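Local coordinates for protein sifA (Salmonella typhimurium, PDB 3CXB) that acts as a secreted virulence effector that binds host PLEKHM2 and is required for endosomal tubulation and formation of Salmonella-induced filaments in infected epithelial cells, at residues A[159-164]-A[295-300]. Residues are numbered along the deposited sequence; the frame is centred on the assembly and turned at random.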
ATOM      1  N   PRO A 159      -8.557   0.467  -1.486  1.00 40.93           N
ATOM      2  CA  PRO A 159      -8.645   1.911  -1.267  1.00 42.21           C
ATOM      3  C   PRO A 159      -7.362   2.563  -1.765  1.00 44.89           C
ATOM      4  O   PRO A 159      -6.280   1.977  -1.677  1.00 42.96           O
ATOM      5  CB  PRO A 159      -8.833   2.020   0.241  1.00 40.99           C
ATOM      6  CG  PRO A 159      -8.186   0.795   0.760  1.00 41.53           C
ATOM      7  CD  PRO A 159      -8.583  -0.264  -0.211  1.00 40.96           C
ATOM      8  N   LEU A 160      -7.482   3.761  -2.322  1.00 48.13           N
ATOM      9  CA  LEU A 160      -6.302   4.448  -2.827  1.00 52.78           C
ATOM     10  C   LEU A 160      -6.284   5.880  -2.317  1.00 51.59           C
ATOM     11  O   LEU A 160      -7.336   6.461  -2.004  1.00 49.68           O
ATOM     12  CB  LEU A 160      -6.274   4.416  -4.371  1.00 64.43           C
ATOM     13  CG  LEU A 160      -7.098   5.405  -5.223  1.00 71.26           C
ATOM     14  CD1 LEU A 160      -8.507   5.570  -4.635  1.00 79.50           C
ATOM     15  CD2 LEU A 160      -6.416   6.764  -5.265  1.00 76.60           C
ATOM     16  N   PRO A 161      -5.086   6.475  -2.236  1.00 46.93           N
ATOM     17  CA  PRO A 161      -4.880   7.845  -1.765  1.00 49.07           C
ATOM     18  C   PRO A 161      -5.879   8.847  -2.362  1.00 50.82           C
ATOM     19  O   PRO A 161      -5.699   9.294  -3.489  1.00 49.65           O
ATOM     20  CB  PRO A 161      -3.443   8.135  -2.204  1.00 46.53           C
ATOM     21  CG  PRO A 161      -2.813   6.810  -2.147  1.00 46.99           C
ATOM     22  CD  PRO A 161      -3.833   5.927  -2.772  1.00 46.58           C
ATOM     23  N   SER A 162      -6.928   9.210  -1.630  1.00 50.64           N
ATOM     24  CA  SER A 162      -7.887  10.167  -2.187  1.00 52.00           C
ATOM     25  C   SER A 162      -7.459  11.620  -1.997  1.00 54.26           C
ATOM     26  O   SER A 162      -7.475  12.387  -2.955  1.00 55.57           O
ATOM     27  CB  SER A 162      -9.285   9.959  -1.601  1.00 50.15           C
ATOM     28  OG  SER A 162      -9.339  10.344  -0.252  1.00 50.64           O
ATOM     29  N   THR A 163      -7.074  12.006  -0.781  1.00 54.33           N
ATOM     30  CA  THR A 163      -6.639  13.384  -0.537  1.00 56.43           C
ATOM     31  C   THR A 163      -5.409  13.455   0.370  1.00 57.20           C
ATOM     32  O   THR A 163      -5.249  12.657   1.298  1.00 57.37           O
ATOM     33  CB  THR A 163      -7.749  14.227   0.117  1.00 59.02           C
ATOM     34  OG1 THR A 163      -7.899  13.820   1.475  1.00 60.58           O
ATOM     35  CG2 THR A 163      -9.091  14.032  -0.601  1.00 61.86           C
ATOM     36  N   LEU A 164      -4.544  14.425   0.100  1.00 55.98           N
ATOM     37  CA  LEU A 164      -3.325  14.624   0.877  1.00 52.90           C
ATOM     38  C   LEU A 164      -3.520  15.689   1.956  1.00 52.76           C
ATOM     39  O   LEU A 164      -3.914  16.811   1.659  1.00 53.50           O
ATOM     40  CB  LEU A 164      -2.187  15.042  -0.057  1.00 52.28           C
ATOM     41  CG  LEU A 164      -0.798  15.382   0.495  1.00 51.81           C
ATOM     42  CD1 LEU A 164      -0.888  16.596   1.370  1.00 52.13           C
ATOM     43  CD2 LEU A 164      -0.229  14.216   1.292  1.00 52.70           C
ATOM     44  N   SER A 295       3.054   7.851  -4.375  1.00 45.62           N
ATOM     45  CA  SER A 295       3.270   6.918  -5.454  1.00 43.83           C
ATOM     46  C   SER A 295       3.347   5.504  -4.901  1.00 44.29           C
ATOM     47  O   SER A 295       2.612   4.632  -5.354  1.00 45.66           O
ATOM     48  CB  SER A 295       4.538   7.286  -6.219  1.00 42.03           C
ATOM     49  OG  SER A 295       4.395   8.567  -6.819  1.00 37.60           O
ATOM     50  N   ASP A 296       4.214   5.274  -3.919  1.00 44.69           N
ATOM     51  CA  ASP A 296       4.335   3.944  -3.324  1.00 44.46           C
ATOM     52  C   ASP A 296       2.965   3.351  -3.001  1.00 43.75           C
ATOM     53  O   ASP A 296       2.637   2.236  -3.421  1.00 43.12           O
ATOM     54  CB  ASP A 296       5.169   3.997  -2.032  1.00 47.59           C
ATOM     55  CG  ASP A 296       6.673   3.959  -2.291  1.00 48.37           C
ATOM     56  OD1 ASP A 296       7.461   3.867  -1.324  1.00 46.50           O
ATOM     57  OD2 ASP A 296       7.070   4.024  -3.469  1.00 50.58           O
ATOM     58  N   GLN A 297       2.164   4.101  -2.257  1.00 42.66           N
ATOM     59  CA  GLN A 297       0.842   3.624  -1.872  1.00 43.81           C
ATOM     60  C   GLN A 297      -0.083   3.382  -3.065  1.00 42.89           C
ATOM     61  O   GLN A 297      -0.845   2.405  -3.088  1.00 41.26           O
ATOM     62  CB  GLN A 297       0.202   4.605  -0.891  1.00 45.87           C
ATOM     63  CG  GLN A 297       0.808   4.575   0.510  1.00 50.57           C
ATOM     64  CD  GLN A 297       0.219   5.634   1.446  1.00 53.40           C
ATOM     65  OE1 GLN A 297      -1.001   5.739   1.609  1.00 55.84           O
ATOM     66  NE2 GLN A 297       1.090   6.415   2.071  1.00 54.06           N
ATOM     67  N   VAL A 298      -0.026   4.275  -4.050  1.00 40.95           N
ATOM     68  CA  VAL A 298      -0.850   4.118  -5.242  1.00 38.69           C
ATOM     69  C   VAL A 298      -0.423   2.810  -5.886  1.00 36.68           C
ATOM     70  O   VAL A 298      -1.246   1.947  -6.228  1.00 33.56           O
ATOM     71  CB  VAL A 298      -0.615   5.251  -6.269  1.00 40.30           C
ATOM     72  CG1 VAL A 298      -1.300   4.883  -7.557  1.00 39.63           C
ATOM     73  CG2 VAL A 298      -1.174   6.584  -5.756  1.00 40.79           C
ATOM     74  N   PHE A 299       0.888   2.678  -6.031  1.00 34.41           N
ATOM     75  CA  PHE A 299       1.479   1.504  -6.621  1.00 34.85           C
ATOM     76  C   PHE A 299       1.050   0.270  -5.839  1.00 35.78           C
ATOM     77  O   PHE A 299       0.619  -0.732  -6.431  1.00 34.41           O
ATOM     78  CB  PHE A 299       3.002   1.640  -6.621  1.00 36.92           C
ATOM     79  CG  PHE A 299       3.715   0.441  -7.167  1.00 39.58           C
ATOM     80  CD1 PHE A 299       3.713  -0.765  -6.471  1.00 40.44           C
ATOM     81  CD2 PHE A 299       4.370   0.508  -8.395  1.00 43.14           C
ATOM     82  CE1 PHE A 299       4.351  -1.888  -6.985  1.00 41.06           C
ATOM     83  CE2 PHE A 299       5.016  -0.606  -8.927  1.00 42.81           C
ATOM     84  CZ  PHE A 299       5.007  -1.811  -8.224  1.00 41.29           C
ATOM     85  N   HIS A 300       1.157   0.344  -4.511  1.00 34.73           N
ATOM     86  CA  HIS A 300       0.774  -0.799  -3.675  1.00 36.01           C
ATOM     87  C   HIS A 300      -0.697  -1.111  -3.812  1.00 35.82           C
ATOM     88  O   HIS A 300      -1.103  -2.264  -3.690  1.00 34.42           O
ATOM     89  CB  HIS A 300       1.102  -0.561  -2.194  1.00 33.85           C
ATOM     90  CG  HIS A 300       0.508  -1.586  -1.279  1.00 32.00           C
ATOM     91  ND1 HIS A 300      -0.760  -1.464  -0.755  1.00 32.01           N
ATOM     92  CD2 HIS A 300       0.991  -2.771  -0.827  1.00 32.97           C
ATOM     93  CE1 HIS A 300      -1.036  -2.528  -0.019  1.00 32.87           C
ATOM     94  NE2 HIS A 300       0.010  -3.337  -0.046  1.00 33.46           N
TER
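P161 of strand segment 159-164 meets Q297 and V298 of helical segment 295-300 with no hydrogen bond joining the two segments; the backbones stand 6.5 Å apart from P161 CA to V298 CA. The helical turn keeps its own bonds, F299 N to S295 O at 2.7 Å and H300 N to D296 O at 2.6 Å. On the strand, S162 and T163 both face K149 of the adjacent antiparallel strand, forming a classic beta bulge just after the proline. The P161 ring projects from the strand toward the helix and brings CG against the CB of Q297 at 3.9 Å and the CG2 methyl of V298 at 4.0 Å. Strand 158-167 is the middle member of a three-stranded antiparallel sheet, and the contact packs helix 283-303 against it through a small, largely apolar patch near the centre of the chain. With V298 CG1 anti to the backbone N (chi1 170°), the other methyl, CG2, lies beside that nitrogen and also approaches P161 CD at 4.1 Å. V298 touches I258 of helix 258-267 as well. CB of Q297 makes the nearest approach to the ring, while OE1 lies 4.3 Å from P161 CG and is hydrogen-bonded to R150 NH2 on strand 145-153.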